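Local coordinates for protein levoglucosan dehydrogenase (Pseudarthrobacter phenanthrenivorans, PDB 6A3F) that catalyses the NAD(+)-dependent oxidation of the anhydrosugar levoglucosan to 3-dehydrolevoglucosan, working as a homotetramer of the Gfo/Idh/MocA family, at residues B[153-158]-B[376-381]; B[159-164]-B[338-343]; B[237-242]-B[260-265]. All coordinates share one frame; numbering follows the deposited sequence.

Interaction 1: residues B[153-158]-B[376-381]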
loop_
_atom_site.group_PDB
_atom_site.type_symbol
_atom_site.label_atom_id
_atom_site.label_comp_id
_atom_site.label_asym_id
_atom_site.label_seq_id
_atom_site.Cartn_x
_atom_site.Cartn_y
_atom_site.Cartn_z
ATOM N N TYR B 153 -22.015 5.379 -5.867
ATOM C CA TYR B 153 -20.842 4.826 -5.252
ATOM C C TYR B 153 -21.211 3.879 -4.119
ATOM O O TYR B 153 -20.403 3.005 -3.789
ATOM C CB TYR B 153 -19.887 5.897 -4.740
ATOM C CG TYR B 153 -19.203 6.688 -5.818
ATOM C CD1 TYR B 153 -18.313 6.090 -6.696
ATOM C CD2 TYR B 153 -19.505 8.040 -5.990
ATOM C CE1 TYR B 153 -17.682 6.830 -7.675
ATOM C CE2 TYR B 153 -18.894 8.785 -6.986
ATOM C CZ TYR B 153 -17.947 8.182 -7.802
ATOM O OH TYR B 153 -17.299 8.895 -8.781
ATOM N N ARG B 154 -22.422 3.958 -3.570
ATOM C CA ARG B 154 -22.769 2.976 -2.535
ATOM C C ARG B 154 -22.979 1.574 -3.138
ATOM O O ARG B 154 -23.040 0.613 -2.353
ATOM C CB ARG B 154 -23.971 3.449 -1.717
ATOM C CG ARG B 154 -25.308 3.284 -2.420
ATOM C CD ARG B 154 -26.487 2.885 -1.535
ATOM N NE ARG B 154 -26.976 3.969 -0.673
ATOM C CZ ARG B 154 -28.114 3.919 0.030
ATOM N NH1 ARG B 154 -28.877 2.843 -0.036
ATOM N NH2 ARG B 154 -28.464 4.915 0.824
ATOM N N ARG B 155 -23.094 1.439 -4.464
ATOM C CA ARG B 155 -23.253 0.183 -5.122
ATOM C C ARG B 155 -21.890 -0.319 -5.653
ATOM O O ARG B 155 -21.850 -1.259 -6.433
ATOM C CB ARG B 155 -24.324 0.261 -6.220
ATOM C CG ARG B 155 -25.736 0.143 -5.641
ATOM C CD ARG B 155 -26.866 0.414 -6.601
ATOM N NE ARG B 155 -28.112 -0.119 -6.057
ATOM C CZ ARG B 155 -28.909 0.467 -5.169
ATOM N NH1 ARG B 155 -28.637 1.670 -4.687
ATOM N NH2 ARG B 155 -30.008 -0.177 -4.780
ATOM N N THR B 156 -20.774 0.295 -5.260
ATOM C CA THR B 156 -19.482 -0.368 -5.365
ATOM C C THR B 156 -19.559 -1.670 -4.545
ATOM O O THR B 156 -19.922 -1.621 -3.372
ATOM C CB THR B 156 -18.330 0.491 -4.833
ATOM O OG1 THR B 156 -18.300 1.820 -5.386
ATOM C CG2 THR B 156 -16.973 -0.145 -5.064
ATOM N N PRO B 157 -19.201 -2.809 -5.158
ATOM C CA PRO B 157 -19.407 -4.037 -4.424
ATOM C C PRO B 157 -18.747 -4.003 -3.042
ATOM O O PRO B 157 -19.339 -4.502 -2.097
ATOM C CB PRO B 157 -18.880 -5.126 -5.348
ATOM C CG PRO B 157 -19.205 -4.569 -6.695
ATOM C CD PRO B 157 -18.917 -3.088 -6.551
ATOM N N ALA B 158 -17.543 -3.450 -2.916
ATOM C CA ALA B 158 -16.842 -3.344 -1.644
ATOM C C ALA B 158 -17.670 -2.614 -0.571
ATOM O O ALA B 158 -17.583 -2.926 0.598
ATOM C CB ALA B 158 -15.536 -2.645 -1.875
ATOM N N VAL B 376 -36.841 1.489 -4.265
ATOM C CA VAL B 376 -35.422 1.344 -4.294
ATOM C C VAL B 376 -34.794 2.316 -3.304
ATOM O O VAL B 376 -35.388 3.367 -2.895
ATOM C CB VAL B 376 -34.888 1.524 -5.721
ATOM C CG1 VAL B 376 -34.855 2.978 -6.152
ATOM C CG2 VAL B 376 -33.550 0.850 -5.894
ATOM N N SER B 377 -33.586 1.937 -2.870
ATOM C CA SER B 377 -32.772 2.783 -2.026
ATOM C C SER B 377 -31.435 3.073 -2.722
ATOM O O SER B 377 -30.862 2.135 -3.317
ATOM C CB SER B 377 -32.540 2.083 -0.706
ATOM O OG SER B 377 -31.945 2.978 0.203
ATOM N N PRO B 378 -30.932 4.314 -2.706
ATOM C CA PRO B 378 -31.591 5.524 -2.170
ATOM C C PRO B 378 -32.650 6.158 -3.087
ATOM O O PRO B 378 -32.440 6.325 -4.312
ATOM C CB PRO B 378 -30.413 6.475 -1.961
ATOM C CG PRO B 378 -29.478 6.128 -3.133
ATOM C CD PRO B 378 -29.720 4.668 -3.444
ATOM N N SER B 379 -33.767 6.532 -2.455
ATOM C CA SER B 379 -34.900 7.154 -3.142
ATOM C C SER B 379 -34.826 8.679 -3.017
ATOM O O SER B 379 -33.890 9.263 -2.481
ATOM C CB SER B 379 -36.199 6.635 -2.579
ATOM O OG SER B 379 -36.477 7.281 -1.335
ATOM N N PHE B 380 -35.866 9.360 -3.496
ATOM C CA PHE B 380 -35.998 10.783 -3.241
ATOM C C PHE B 380 -36.149 11.075 -1.737
ATOM O O PHE B 380 -35.777 12.166 -1.326
ATOM C CB PHE B 380 -37.186 11.379 -4.009
ATOM C CG PHE B 380 -36.953 11.692 -5.471
ATOM C CD1 PHE B 380 -35.938 11.067 -6.194
ATOM C CD2 PHE B 380 -37.840 12.518 -6.152
ATOM C CE1 PHE B 380 -35.786 11.294 -7.541
ATOM C CE2 PHE B 380 -37.691 12.748 -7.508
ATOM C CZ PHE B 380 -36.658 12.144 -8.197
ATOM N N ALA B 381 -36.649 10.139 -0.927
ATOM C CA ALA B 381 -36.643 10.311 0.517
ATOM C C ALA B 381 -35.205 10.497 0.999
ATOM O O ALA B 381 -34.933 11.377 1.780
ATOM C CB ALA B 381 -37.277 9.145 1.232
HETATM O O HOH W 1 -30.596 4.744 2.641
HETATM O O HOH W 2 -32.698 -0.717 -2.833
#
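One face of the R154 guanidinium lies against the P378 ring, with P378 CD 3.8 Å above its plane and displaced toward the rim, while water 1 sits in the plane at its edge. The R155 guanidinium is used differently: its end meets the S377 carbonyl edge-on, and water 2 also lies at its edge, in plane. Two N-H groups of R155 converge on the one acceptor, R155 NH1 to S377 O at 2.7 Å and R155 NH2 to S377 O at 2.9 Å. NH1 comes in the carbonyl plane on a lone pair (C=O...N angle 140°), whereas NH2 approaches nearly along the C=O axis (170°). The oxygen lies close to the guanidinium plane, and the two bonds fix the rotation of that group. An extended chain from CG to NE carries the group there, and R155 NE makes a salt bridge with D365. R154 arrives by a bent path, CG lying between the backbone N and the carbonyl carbon (chi1 77°). From there R154 NH1 donates to S377 OG at 3.1 Å, the acceptor being tilted out of the guanidinium plane. Water 1 accepts from R154 NH2 at 2.8 Å, and the same nitrogen forms a salt bridge with D216, which probably offsets part of the charge. The cis S377-P378 peptide thus offers S377 O to R155 and the P378 ring to R154. Next along, S379 OG caps the helix starting at F380, accepting from A381 N. P378 also makes backbone hydrogen bonds with V149 of strand 147-149, one of the two outermost strands of the parallel sheet in this chain. These bonds, and the neighbouring levoglucosan-binding Y153, are consistent with the junction between the Rossmann nucleotide-binding and substrate-binding domains of the Gfo/Idh/MocA fold.

Interaction 2: residues B[159-164]-B[338-343]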
loop_
_atom_site.group_PDB
_atom_site.type_symbol
_atom_site.label_atom_id
_atom_site.label_comp_id
_atom_site.label_asym_id
_atom_site.label_seq_id
_atom_site.Cartn_x
_atom_site.Cartn_y
_atom_site.Cartn_z
ATOM N N VAL B 159 -18.414 -1.592 -0.977
ATOM C CA VAL B 159 -19.231 -0.823 -0.066
ATOM C C VAL B 159 -20.458 -1.645 0.386
ATOM O O VAL B 159 -20.783 -1.674 1.595
ATOM C CB VAL B 159 -19.635 0.520 -0.702
ATOM C CG1 VAL B 159 -20.570 1.309 0.238
ATOM C CG2 VAL B 159 -18.385 1.308 -1.083
ATOM N N ALA B 160 -21.084 -2.351 -0.544
ATOM C CA ALA B 160 -22.174 -3.295 -0.194
ATOM C C ALA B 160 -21.633 -4.430 0.682
ATOM O O ALA B 160 -22.354 -4.927 1.521
ATOM C CB ALA B 160 -22.797 -3.847 -1.434
ATOM N N LEU B 161 -20.394 -4.856 0.466
ATOM C CA LEU B 161 -19.739 -5.847 1.342
ATOM C C LEU B 161 -19.587 -5.303 2.769
ATOM O O LEU B 161 -19.773 -6.025 3.762
ATOM C CB LEU B 161 -18.367 -6.196 0.749
ATOM C CG LEU B 161 -17.557 -7.207 1.567
ATOM C CD1 LEU B 161 -18.326 -8.522 1.686
ATOM C CD2 LEU B 161 -16.213 -7.477 0.900
ATOM N N ALA B 162 -19.160 -4.055 2.904
ATOM C CA ALA B 162 -19.070 -3.396 4.235
ATOM C C ALA B 162 -20.439 -3.441 4.938
ATOM O O ALA B 162 -20.562 -3.754 6.149
ATOM C CB ALA B 162 -18.624 -1.964 4.080
ATOM N N LYS B 163 -21.463 -3.142 4.163
ATOM C CA LYS B 163 -22.844 -3.181 4.714
ATOM C C LYS B 163 -23.194 -4.598 5.184
ATOM O O LYS B 163 -23.762 -4.776 6.288
ATOM C CB LYS B 163 -23.841 -2.690 3.669
ATOM C CG LYS B 163 -25.307 -2.787 4.060
ATOM C CD LYS B 163 -25.667 -1.862 5.186
ATOM C CE LYS B 163 -27.171 -1.744 5.384
ATOM N NZ LYS B 163 -27.466 -0.784 6.463
ATOM N N LYS B 164 -22.764 -5.594 4.437
ATOM C CA LYS B 164 -23.081 -6.974 4.763
ATOM C C LYS B 164 -22.419 -7.333 6.104
ATOM O O LYS B 164 -23.079 -7.916 7.004
ATOM C CB LYS B 164 -22.650 -7.918 3.651
ATOM C CG LYS B 164 -22.810 -9.394 4.009
ATOM C CD LYS B 164 -22.070 -10.345 3.140
ATOM C CE LYS B 164 -22.490 -11.789 3.391
ATOM N NZ LYS B 164 -21.811 -12.739 2.470
ATOM N N ALA B 338 -18.108 -14.116 -4.537
ATOM C CA ALA B 338 -18.572 -14.443 -3.164
ATOM C C ALA B 338 -19.261 -13.230 -2.503
ATOM O O ALA B 338 -19.856 -13.369 -1.417
ATOM C CB ALA B 338 -17.442 -14.944 -2.331
ATOM N N HIS B 339 -19.160 -12.054 -3.136
ATOM C CA HIS B 339 -19.504 -10.813 -2.495
ATOM C C HIS B 339 -20.741 -10.200 -3.144
ATOM O O HIS B 339 -21.166 -10.637 -4.196
ATOM C CB HIS B 339 -18.306 -9.854 -2.519
ATOM C CG HIS B 339 -17.040 -10.502 -2.096
ATOM N ND1 HIS B 339 -16.188 -11.122 -3.011
ATOM C CD2 HIS B 339 -16.495 -10.676 -0.873
ATOM C CE1 HIS B 339 -15.176 -11.653 -2.346
ATOM N NE2 HIS B 339 -15.322 -11.394 -1.041
ATOM N N PRO B 340 -21.298 -9.203 -2.496
ATOM C CA PRO B 340 -22.562 -8.652 -3.026
ATOM C C PRO B 340 -22.428 -8.194 -4.487
ATOM O O PRO B 340 -21.386 -7.636 -4.903
ATOM C CB PRO B 340 -22.936 -7.528 -2.051
ATOM C CG PRO B 340 -22.286 -7.964 -0.766
ATOM C CD PRO B 340 -20.966 -8.580 -1.199
ATOM N N TYR B 341 -23.494 -8.504 -5.234
ATOM C CA TYR B 341 -23.696 -8.288 -6.673
ATOM C C TYR B 341 -22.765 -9.176 -7.511
ATOM O O TYR B 341 -22.731 -9.039 -8.742
ATOM C CB TYR B 341 -23.496 -6.819 -7.083
ATOM C CG TYR B 341 -24.268 -5.832 -6.257
ATOM C CD1 TYR B 341 -25.654 -5.853 -6.229
ATOM C CD2 TYR B 341 -23.605 -4.928 -5.448
ATOM C CE1 TYR B 341 -26.371 -4.966 -5.435
ATOM C CE2 TYR B 341 -24.307 -4.023 -4.667
ATOM C CZ TYR B 341 -25.687 -4.038 -4.672
ATOM O OH TYR B 341 -26.340 -3.131 -3.880
ATOM N N GLY B 342 -22.016 -10.100 -6.876
ATOM C CA GLY B 342 -21.053 -10.897 -7.601
ATOM C C GLY B 342 -21.625 -11.663 -8.771
ATOM O O GLY B 342 -20.890 -11.929 -9.738
ATOM N N GLU B 343 -22.899 -12.092 -8.666
ATOM C CA GLU B 343 -23.570 -12.911 -9.675
ATOM C C GLU B 343 -23.661 -12.156 -11.000
ATOM O O GLU B 343 -23.764 -12.769 -12.090
ATOM C CB GLU B 343 -24.964 -13.355 -9.192
ATOM C CG GLU B 343 -26.014 -12.262 -9.192
ATOM C CD GLU B 343 -26.011 -11.325 -7.999
ATOM O OE1 GLU B 343 -25.124 -11.473 -7.104
ATOM O OE2 GLU B 343 -26.917 -10.445 -7.957
HETATM O O HOH W 3 -21.709 -11.848 -0.071
#
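Apolar contacts carry most of this interface, in which P340, from the loop between strand 330-334 and helix 355-371, lies over helix 157-167 between A160 and L161. P340 CB meets A160 CB at 3.7 Å, and P340 CD reaches L161 CD1 at 3.9 Å, the proline and leucine side chains crossing at about a right angle. A160 CB also touches Y341 CE2 at 3.6 Å, approaching the ring obliquely. On the other flank, the L161 fork closes on one imidazole carbon: CD1 lies in the ring plane at the edge, while CD2 comes in obliquely, L161 CD2 to H339 CD2 being 3.7 Å. CG of L161 stands anti to the backbone N (chi1 179°) and, with the turn at chi2, both methyls reach H339 CD2. H339 ND1 is hydrogen-bonded to G336 N.

The polar link is indirect. Water 3 accepts from K164 NZ at 2.7 Å and donates to A338 O at 2.7 Å. Within the loop, G342 N bonds to H339 O, closing a type II turn. With no direct hydrogen bond between the segments, cohesion rests on shape and apolar burial, supplemented by the water-bridged K164-A338 link, while the K164 salt bridge to D326 of a neighbouring subunit ties this region to the tetramer.

Interaction 3: residues B[237-242]-B[260-265]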
loop_
_atom_site.group_PDB
_atom_site.type_symbol
_atom_site.label_atom_id
_atom_site.label_comp_id
_atom_site.label_asym_id
_atom_site.label_seq_id
_atom_site.Cartn_x
_atom_site.Cartn_y
_atom_site.Cartn_z
ATOM N N PRO B 237 -10.982 32.037 -4.500
ATOM C CA PRO B 237 -12.200 32.805 -4.379
ATOM C C PRO B 237 -12.625 33.505 -5.681
ATOM O O PRO B 237 -13.673 34.089 -5.716
ATOM C CB PRO B 237 -11.843 33.857 -3.321
ATOM C CG PRO B 237 -10.372 34.044 -3.514
ATOM C CD PRO B 237 -9.866 32.640 -3.776
ATOM N N GLU B 238 -11.794 33.396 -6.700
ATOM C CA GLU B 238 -12.032 34.026 -7.982
ATOM C C GLU B 238 -11.546 33.089 -9.090
ATOM O O GLU B 238 -10.449 32.570 -9.024
ATOM C CB GLU B 238 -11.256 35.351 -7.924
ATOM C CG GLU B 238 -11.049 36.090 -9.199
ATOM C CD GLU B 238 -10.508 37.469 -8.858
ATOM O OE1 GLU B 238 -9.295 37.665 -8.986
ATOM O OE2 GLU B 238 -11.304 38.285 -8.366
ATOM N N ARG B 239 -12.301 32.988 -10.160
ATOM C CA ARG B 239 -11.807 32.231 -11.332
ATOM C C ARG B 239 -12.146 32.963 -12.639
ATOM O O ARG B 239 -13.096 33.760 -12.718
ATOM C CB ARG B 239 -12.438 30.842 -11.408
ATOM C CG ARG B 239 -11.984 29.894 -10.301
ATOM C CD ARG B 239 -12.818 28.620 -10.260
ATOM N NE ARG B 239 -12.358 27.731 -9.186
ATOM C CZ ARG B 239 -11.214 27.031 -9.179
ATOM N NH1 ARG B 239 -10.388 27.056 -10.214
ATOM N NH2 ARG B 239 -10.898 26.310 -8.098
ATOM N N PRO B 240 -11.380 32.648 -13.670
ATOM C CA PRO B 240 -11.649 33.258 -14.970
ATOM C C PRO B 240 -12.874 32.661 -15.647
ATOM O O PRO B 240 -13.010 31.453 -15.696
ATOM C CB PRO B 240 -10.429 32.907 -15.843
ATOM C CG PRO B 240 -9.837 31.687 -15.166
ATOM C CD PRO B 240 -10.119 31.909 -13.691
ATOM N N LEU B 241 -13.721 33.495 -16.249
ATOM C CA LEU B 241 -14.738 32.962 -17.099
ATOM C C LEU B 241 -14.061 32.402 -18.364
ATOM O O LEU B 241 -12.984 32.845 -18.730
ATOM C CB LEU B 241 -15.746 34.082 -17.410
ATOM C CG LEU B 241 -16.667 34.488 -16.259
ATOM C CD1 LEU B 241 -17.265 35.886 -16.484
ATOM C CD2 LEU B 241 -17.805 33.480 -16.050
ATOM N N GLN B 242 -14.687 31.413 -19.004
ATOM C CA GLN B 242 -14.298 30.940 -20.369
ATOM C C GLN B 242 -14.997 31.821 -21.412
ATOM O O GLN B 242 -16.219 31.768 -21.508
ATOM C CB GLN B 242 -14.730 29.495 -20.627
ATOM C CG GLN B 242 -13.936 28.477 -19.823
ATOM C CD GLN B 242 -14.355 27.041 -20.071
ATOM O OE1 GLN B 242 -15.453 26.606 -19.718
ATOM N NE2 GLN B 242 -13.465 26.289 -20.693
ATOM N N GLY B 260 -14.528 36.172 -12.157
ATOM C CA GLY B 260 -15.757 36.231 -11.375
ATOM C C GLY B 260 -15.558 35.499 -10.045
ATOM O O GLY B 260 -14.582 34.756 -9.912
ATOM N N PRO B 261 -16.412 35.776 -9.051
ATOM C CA PRO B 261 -16.163 35.249 -7.724
ATOM C C PRO B 261 -16.744 33.839 -7.601
ATOM O O PRO B 261 -17.727 33.479 -8.215
ATOM C CB PRO B 261 -16.888 36.208 -6.746
ATOM C CG PRO B 261 -18.101 36.639 -7.564
ATOM C CD PRO B 261 -17.565 36.717 -8.995
ATOM N N VAL B 262 -16.092 33.059 -6.744
ATOM C CA VAL B 262 -16.617 31.765 -6.357
ATOM C C VAL B 262 -17.370 31.976 -5.046
ATOM O O VAL B 262 -16.729 32.287 -4.024
ATOM C CB VAL B 262 -15.456 30.760 -6.188
ATOM C CG1 VAL B 262 -15.959 29.447 -5.593
ATOM C CG2 VAL B 262 -14.680 30.547 -7.495
ATOM N N ASP B 263 -18.653 31.704 -5.032
ATOM C CA ASP B 263 -19.432 31.985 -3.822
ATOM C C ASP B 263 -19.916 30.694 -3.228
ATOM O O ASP B 263 -21.041 30.636 -2.695
ATOM C CB ASP B 263 -20.604 32.906 -4.135
ATOM C CG ASP B 263 -21.515 32.348 -5.225
ATOM O OD1 ASP B 263 -21.217 31.277 -5.834
ATOM O OD2 ASP B 263 -22.547 32.989 -5.492
ATOM N N VAL B 264 -19.108 29.638 -3.400
ATOM C CA VAL B 264 -19.427 28.380 -2.783
ATOM C C VAL B 264 -18.174 27.900 -2.085
ATOM O O VAL B 264 -17.135 28.452 -2.288
ATOM C CB VAL B 264 -19.914 27.325 -3.783
ATOM C CG1 VAL B 264 -21.251 27.715 -4.362
ATOM C CG2 VAL B 264 -18.880 27.049 -4.859
ATOM N N ASP B 265 -18.356 26.826 -1.310
ATOM C CA ASP B 265 -17.303 26.201 -0.573
ATOM C C ASP B 265 -16.438 25.324 -1.510
ATOM O O ASP B 265 -17.001 24.609 -2.327
ATOM C CB ASP B 265 -17.969 25.333 0.517
ATOM C CG ASP B 265 -18.884 24.257 -0.051
ATOM O OD1 ASP B 265 -19.969 24.574 -0.559
ATOM O OD2 ASP B 265 -18.541 23.041 0.017
#
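Strand residues 238-239 and 260-261 pair antiparallel, E238 with P261 as the non-hydrogen-bonded pair (CA to CA 4.3 Å) and R239 with G260 as the hydrogen-bonded one, closed by reciprocal bonds from R239 N to G260 O and from G260 N to R239 O, each 2.9 Å. Among the side chains, V262 CG2 rests obliquely against the aliphatic part of R239, 3.9 Å from R239 CD. The arginine runs extended from CG to NE, with CG anti to its own carbonyl carbon (chi1 -69°), carrying the guanidinium past the valine. Its terminal nitrogens donate to the carbonyls of S186, D188 and S191, and F197 provides a cation-pi contact. E238 projects to the other face, the one P261 occupies.

Just past the strand ends the ladder continues with V262 N donating to P237 O at 2.8 Å; this bond is straight at the hydrogen (175°), yet the donor stands above the carbonyl plane (54° out of it) and not on a lone pair. Two CA-H...O contacts supplement it, E238 CA to G260 O at 3.3 Å and P261 CA to P237 O at 3.4 Å. Pairing therefore depends chiefly on main-chain bonds, while R239 couples this hairpin to the backbone of S186, D188 and S191 by donating its charged N-H groups to neutral carbonyl oxygens.

Overall arrangement
Interactions 1 and 2 share helix 157-167: the first uses its start and the turn before it, the second its next residues. Their centres are 12 Å apart, and they touch through P157 CB and P340 O at 3.6 Å. Interaction 3 is remote, its centre about 32 Å from that of interaction 1 and 41 Å from that of interaction 2, on the far side of the chain's centre from the latter. The order along the chain is concentric: 153-158 with 376-381 spans outermost, 159-164 with 338-343 within it, and 237-242 with 260-265 innermost. Interactions 1 and 2 thus bring together residues more than 170 positions apart, probably near the domain junction, whereas interaction 3 is a local hairpin.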